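Local structure of 6-phospho-beta-d glycosidase (Streptococcus pyogenes, 5FOO) at residues 267-270 and 275-278; 241-246 and 315-320. The protein probably hydrolyses 6-phospho-beta-glucosides, as a glycoside hydrolase family 1 enzyme that takes up 6-phosphocyclophellitol in its pocket. The protein carries 1 engineered substitution. All coordinates share one frame; numbering follows the deposited sequence.

Contact 1: 267-270 and 275-278; sequences AVLK and LWQS
At the end of helix 263-271 the chain turns back on itself, and Leu275 and Trp276 of the following loop fold against Leu269 of the helix. This helix-to-loop turn belongs to the outer layer of the family 1 TIM barrel, in the connection that runs from barrel strand 218-224 to barrel strand 293-297. The two backbones come closest at Leu269 and Leu275, whose CA atoms are 4.8 Å apart. Leu269 O and Leu275 N lie 3.4 Å from each other.

The side chain of Leu269 points toward the loop and touches it in two places. Its CB meets Leu275 CD1 at 3.9 Å. Its CD1 branch reaches Trp276 CZ3 at 3.6 Å, coming obliquely to the six-membered part of the indole. Leu275 CD1 also lies over one face of that indole, 3.8 Å off the plane and near the ring's border. Leu275 CD1 therefore touches both Leu269 and the indole of Trp276. Trp276 CG is flanked by both the backbone N and the carbonyl carbon (chi1 47°), which turns the indole back toward the helix. Leu275 CB lies 4.0 Å from Lys270 N, while the end of the lysine leads away.

Beyond the turn, Trp276 stacks on Tyr194 of helix 186-208. The contacts made by the side chains of Leu269, Leu275 and Trp276 are apolar, and Leu269 and Trp276 are buried.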
loop_
_atom_site.group_PDB
_atom_site.type_symbol
_atom_site.label_atom_id
_atom_site.label_comp_id
_atom_site.label_asym_id
_atom_site.label_seq_id
_atom_site.Cartn_x
_atom_site.Cartn_y
_atom_site.Cartn_z
ATOM N N ALA A 267 -5.607 -19.922 -17.212
ATOM C CA ALA A 267 -6.244 -21.258 -17.428
ATOM C C ALA A 267 -7.100 -21.680 -16.206
ATOM O O ALA A 267 -8.204 -22.160 -16.386
ATOM C CB ALA A 267 -5.183 -22.331 -17.728
ATOM N N VAL A 268 -6.655 -21.422 -14.972
ATOM C CA VAL A 268 -7.494 -21.745 -13.819
ATOM C C VAL A 268 -8.801 -20.946 -13.820
ATOM O O VAL A 268 -9.906 -21.497 -13.614
ATOM C CB VAL A 268 -6.725 -21.622 -12.496
ATOM C CG1 VAL A 268 -7.636 -21.798 -11.272
ATOM C CG2 VAL A 268 -5.544 -22.615 -12.466
ATOM N N LEU A 269 -8.683 -19.653 -14.049
ATOM C CA LEU A 269 -9.854 -18.768 -13.967
ATOM C C LEU A 269 -10.888 -19.156 -15.023
ATOM O O LEU A 269 -12.072 -19.172 -14.723
ATOM C CB LEU A 269 -9.458 -17.286 -14.151
ATOM C CG LEU A 269 -8.597 -16.733 -13.015
ATOM C CD1 LEU A 269 -8.179 -15.333 -13.436
ATOM C CD2 LEU A 269 -9.335 -16.708 -11.677
ATOM N N LYS A 270 -10.401 -19.500 -16.213
ATOM C CA LYS A 270 -11.231 -19.925 -17.354
ATOM C C LYS A 270 -11.914 -21.268 -17.089
ATOM O O LYS A 270 -13.093 -21.406 -17.317
ATOM C CB LYS A 270 -10.335 -20.045 -18.549
ATOM C CG LYS A 270 -10.931 -20.184 -19.929
ATOM C CD LYS A 270 -9.703 -20.546 -20.805
ATOM C CE LYS A 270 -9.825 -20.240 -22.279
ATOM N NZ LYS A 270 -11.076 -20.868 -22.774
ATOM N N LEU A 275 -13.078 -16.059 -15.467
ATOM C CA LEU A 275 -12.149 -15.204 -16.174
ATOM C C LEU A 275 -12.764 -13.823 -16.525
ATOM O O LEU A 275 -13.928 -13.718 -16.917
ATOM C CB LEU A 275 -11.614 -15.888 -17.431
ATOM C CG LEU A 275 -10.492 -15.157 -18.210
ATOM C CD1 LEU A 275 -9.173 -15.136 -17.431
ATOM C CD2 LEU A 275 -10.300 -15.803 -19.568
ATOM N N TRP A 276 -11.959 -12.777 -16.308
ATOM C CA TRP A 276 -12.308 -11.401 -16.629
ATOM C C TRP A 276 -12.657 -11.261 -18.087
ATOM O O TRP A 276 -12.250 -12.049 -18.919
ATOM C CB TRP A 276 -11.136 -10.409 -16.302
ATOM C CG TRP A 276 -9.786 -10.869 -16.807
ATOM C CD1 TRP A 276 -9.373 -10.975 -18.110
ATOM C CD2 TRP A 276 -8.725 -11.360 -16.007
ATOM N NE1 TRP A 276 -8.138 -11.531 -18.170
ATOM C CE2 TRP A 276 -7.671 -11.716 -16.894
ATOM C CE3 TRP A 276 -8.537 -11.469 -14.620
ATOM C CZ2 TRP A 276 -6.425 -12.156 -16.451
ATOM C CZ3 TRP A 276 -7.284 -11.950 -14.154
ATOM C CH2 TRP A 276 -6.254 -12.291 -15.068
ATOM N N GLN A 277 -13.413 -10.228 -18.362
ATOM C CA GLN A 277 -13.616 -9.760 -19.728
ATOM C C GLN A 277 -12.485 -8.806 -20.145
ATOM O O GLN A 277 -12.287 -7.754 -19.520
ATOM C CB GLN A 277 -14.949 -8.996 -19.798
ATOM C CG GLN A 277 -16.151 -9.890 -19.854
ATOM C CD GLN A 277 -16.286 -10.567 -21.221
ATOM O OE1 GLN A 277 -16.349 -9.885 -22.260
ATOM N NE2 GLN A 277 -16.306 -11.910 -21.236
ATOM N N SER A 278 -11.804 -9.101 -21.246
ATOM C CA SER A 278 -10.798 -8.212 -21.744
ATOM C C SER A 278 -11.031 -7.937 -23.223
ATOM O O SER A 278 -11.837 -8.586 -23.822
ATOM C CB SER A 278 -9.458 -8.888 -21.517
ATOM O OG SER A 278 -9.288 -9.949 -22.422
#

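Contact 2: 241-246 and 315-320; sequences AHFAEL and PSWSPE. With EDO (1,2-ethanediol), chain K.
The ring of Phe243 meets the loop through its CE2 and CZ corner. Pro319 CB lies at the ring's edge, in its plane, 4.0 Å from Phe243 CE2. Pro319 O is the nearest atom of the loop, 3.6 Å from Phe243 CE2, and approaches obliquely. On the indole of Trp317, the Phe243 ring comes to the edge, near the indole plane, with Phe243 CZ 4.1 Å from Trp317 CZ2. One face of the indole carries the backbone N of Pro319, 3.6 Å from the ring plane and close to its margin.

Phe243 and Trp317 reach for each other head-on from helix and loop. The phenylalanine CG is anti to the backbone N (chi1 -179°), which carries the ring out from the helix to the loop. The contact joins helix 235-258 of the TIM barrel's outer layer to the long connection between strands 302-305 and 324-325. Within this connection Ser318 forms an ST turn: its OG accepts from Glu320 N at 2.9 Å, with an N-H...O angle of 141°. The turn spans the start of a 3-10 segment that begins at Pro319.

All three touching residues are buried. The polar edge of Trp317 is satisfied elsewhere, because NE1 is hydrogen-bonded to Asp272 OD2. Trp247, further along helix 235-258, meets the same indole edge-to-face, and Tyr322 packs against Phe243.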
loop_
_atom_site.group_PDB
_atom_site.type_symbol
_atom_site.label_atom_id
_atom_site.label_comp_id
_atom_site.label_asym_id
_atom_site.label_seq_id
_atom_site.Cartn_x
_atom_site.Cartn_y
_atom_site.Cartn_z
ATOM N N ALA A 241 0.674 -23.614 -2.306
ATOM C CA ALA A 241 1.580 -22.423 -2.303
ATOM C C ALA A 241 1.743 -21.848 -3.686
ATOM O O ALA A 241 1.661 -20.624 -3.884
ATOM C CB ALA A 241 2.962 -22.770 -1.733
ATOM N N HIS A 242 1.868 -22.761 -4.644
ATOM C CA HIS A 242 1.986 -22.409 -6.029
ATOM C C HIS A 242 0.782 -21.598 -6.454
ATOM O O HIS A 242 0.950 -20.519 -7.061
ATOM C CB HIS A 242 2.132 -23.644 -6.937
ATOM C CG HIS A 242 2.403 -23.285 -8.363
ATOM N ND1 HIS A 242 3.584 -22.698 -8.763
ATOM C CD2 HIS A 242 1.633 -23.338 -9.457
ATOM C CE1 HIS A 242 3.553 -22.459 -10.049
ATOM N NE2 HIS A 242 2.374 -22.830 -10.493
ATOM N N PHE A 243 -0.426 -22.092 -6.180
ATOM C CA PHE A 243 -1.582 -21.336 -6.619
ATOM C C PHE A 243 -1.713 -20.053 -5.808
ATOM O O PHE A 243 -2.028 -19.008 -6.360
ATOM C CB PHE A 243 -2.912 -22.151 -6.713
ATOM C CG PHE A 243 -4.058 -21.300 -7.201
ATOM C CD1 PHE A 243 -4.274 -21.103 -8.561
ATOM C CD2 PHE A 243 -4.807 -20.562 -6.306
ATOM C CE1 PHE A 243 -5.267 -20.227 -8.981
ATOM C CE2 PHE A 243 -5.822 -19.679 -6.747
ATOM C CZ PHE A 243 -6.042 -19.514 -8.063
ATOM N N ALA A 244 -1.427 -20.089 -4.509
ATOM C CA ALA A 244 -1.538 -18.892 -3.724
ATOM C C ALA A 244 -0.600 -17.764 -4.229
ATOM O O ALA A 244 -0.952 -16.564 -4.155
ATOM C CB ALA A 244 -1.292 -19.154 -2.287
ATOM N N GLU A 245 0.548 -18.161 -4.774
ATOM C CA GLU A 245 1.487 -17.176 -5.372
ATOM C C GLU A 245 0.939 -16.677 -6.652
ATOM O O GLU A 245 0.940 -15.473 -6.868
ATOM C CB GLU A 245 2.890 -17.737 -5.557
ATOM C CG GLU A 245 3.434 -18.156 -4.192
ATOM C CD GLU A 245 4.800 -17.683 -3.843
ATOM O OE1 GLU A 245 5.506 -17.284 -4.754
ATOM O OE2 GLU A 245 5.150 -17.738 -2.640
ATOM N N LEU A 246 0.415 -17.577 -7.481
ATOM C CA LEU A 246 -0.137 -17.141 -8.769
ATOM C C LEU A 246 -1.139 -16.002 -8.644
ATOM O O LEU A 246 -1.098 -15.056 -9.446
ATOM C CB LEU A 246 -0.833 -18.251 -9.549
ATOM C CG LEU A 246 -0.043 -19.288 -10.295
ATOM C CD1 LEU A 246 -1.039 -20.297 -10.854
ATOM C CD2 LEU A 246 0.729 -18.639 -11.428
ATOM N N PRO A 315 -20.371 -20.928 -2.412
ATOM C CA PRO A 315 -21.264 -19.750 -2.617
ATOM C C PRO A 315 -20.792 -18.821 -3.771
ATOM O O PRO A 315 -21.601 -18.236 -4.451
ATOM C CB PRO A 315 -21.236 -19.016 -1.234
ATOM C CG PRO A 315 -19.977 -19.448 -0.552
ATOM C CD PRO A 315 -19.603 -20.808 -1.131
ATOM N N SER A 316 -19.490 -18.786 -4.012
ATOM C CA SER A 316 -18.847 -17.882 -4.950
ATOM C C SER A 316 -17.418 -18.438 -5.196
ATOM O O SER A 316 -16.872 -19.101 -4.337
ATOM C CB SER A 316 -18.817 -16.532 -4.268
ATOM O OG SER A 316 -18.125 -15.585 -5.015
ATOM N N TRP A 317 -16.811 -18.173 -6.338
ATOM C CA TRP A 317 -15.391 -18.430 -6.542
ATOM C C TRP A 317 -14.530 -17.691 -5.491
ATOM O O TRP A 317 -14.867 -16.604 -5.039
ATOM C CB TRP A 317 -14.947 -18.092 -7.976
ATOM C CG TRP A 317 -13.545 -18.604 -8.294
ATOM C CD1 TRP A 317 -13.214 -19.832 -8.750
ATOM C CD2 TRP A 317 -12.304 -17.891 -8.136
ATOM N NE1 TRP A 317 -11.841 -19.914 -8.922
ATOM C CE2 TRP A 317 -11.271 -18.747 -8.521
ATOM C CE3 TRP A 317 -11.970 -16.613 -7.706
ATOM C CZ2 TRP A 317 -9.924 -18.363 -8.490
ATOM C CZ3 TRP A 317 -10.590 -16.236 -7.694
ATOM C CH2 TRP A 317 -9.621 -17.102 -8.074
ATOM N N SER A 318 -13.472 -18.372 -5.051
ATOM C CA SER A 318 -12.468 -17.799 -4.184
ATOM C C SER A 318 -11.112 -18.464 -4.484
ATOM O O SER A 318 -11.068 -19.639 -4.785
ATOM C CB SER A 318 -12.815 -18.012 -2.700
ATOM O OG SER A 318 -11.650 -17.837 -1.940
ATOM N N PRO A 319 -9.994 -17.712 -4.377
ATOM C CA PRO A 319 -8.659 -18.323 -4.509
ATOM C C PRO A 319 -8.402 -19.372 -3.446
ATOM O O PRO A 319 -7.651 -20.339 -3.684
ATOM C CB PRO A 319 -7.687 -17.102 -4.378
ATOM C CG PRO A 319 -8.492 -16.034 -3.688
ATOM C CD PRO A 319 -9.934 -16.260 -4.151
ATOM N N GLU A 320 -9.073 -19.214 -2.304
ATOM C CA GLU A 320 -9.028 -20.163 -1.186
ATOM C C GLU A 320 -9.721 -21.509 -1.389
ATOM O O GLU A 320 -9.663 -22.389 -0.500
ATOM C CB GLU A 320 -9.492 -19.502 0.133
ATOM C CG GLU A 320 -8.632 -18.291 0.508
ATOM C CD GLU A 320 -8.634 -17.927 1.993
ATOM O OE1 GLU A 320 -9.527 -18.351 2.744
ATOM O OE2 GLU A 320 -7.741 -17.161 2.412
HETATM C C1 EDO K . -11.781 -24.717 0.638
HETATM O O1 EDO K . -11.585 -25.570 -0.528
HETATM C C2 EDO K . -12.846 -23.653 0.355
HETATM O O2 EDO K . -12.498 -22.477 1.105
#

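How the contacts relate
Contacts 1 and 2 adjoin, with centres 13 Å apart. Two packing pairs join them: Leu269 CD2 lies 3.6 Å from Trp317 CH2, and Val268 CG1 lies 3.7 Å from Phe243 CE1. Leu269 is a bridge: its CD1 meets segment 275-278 and its CD2 meets Trp317 of segment 315-320. Helices 235-258 and 263-271 are consecutive, and contact 1 falls in the sequence between the two segments of contact 2. Both lie on the same side of the chain's centre, with their own centres about 26 Å and 21 Å from it. None of their residues is among those lining the 6-phosphocyclophellitol pocket.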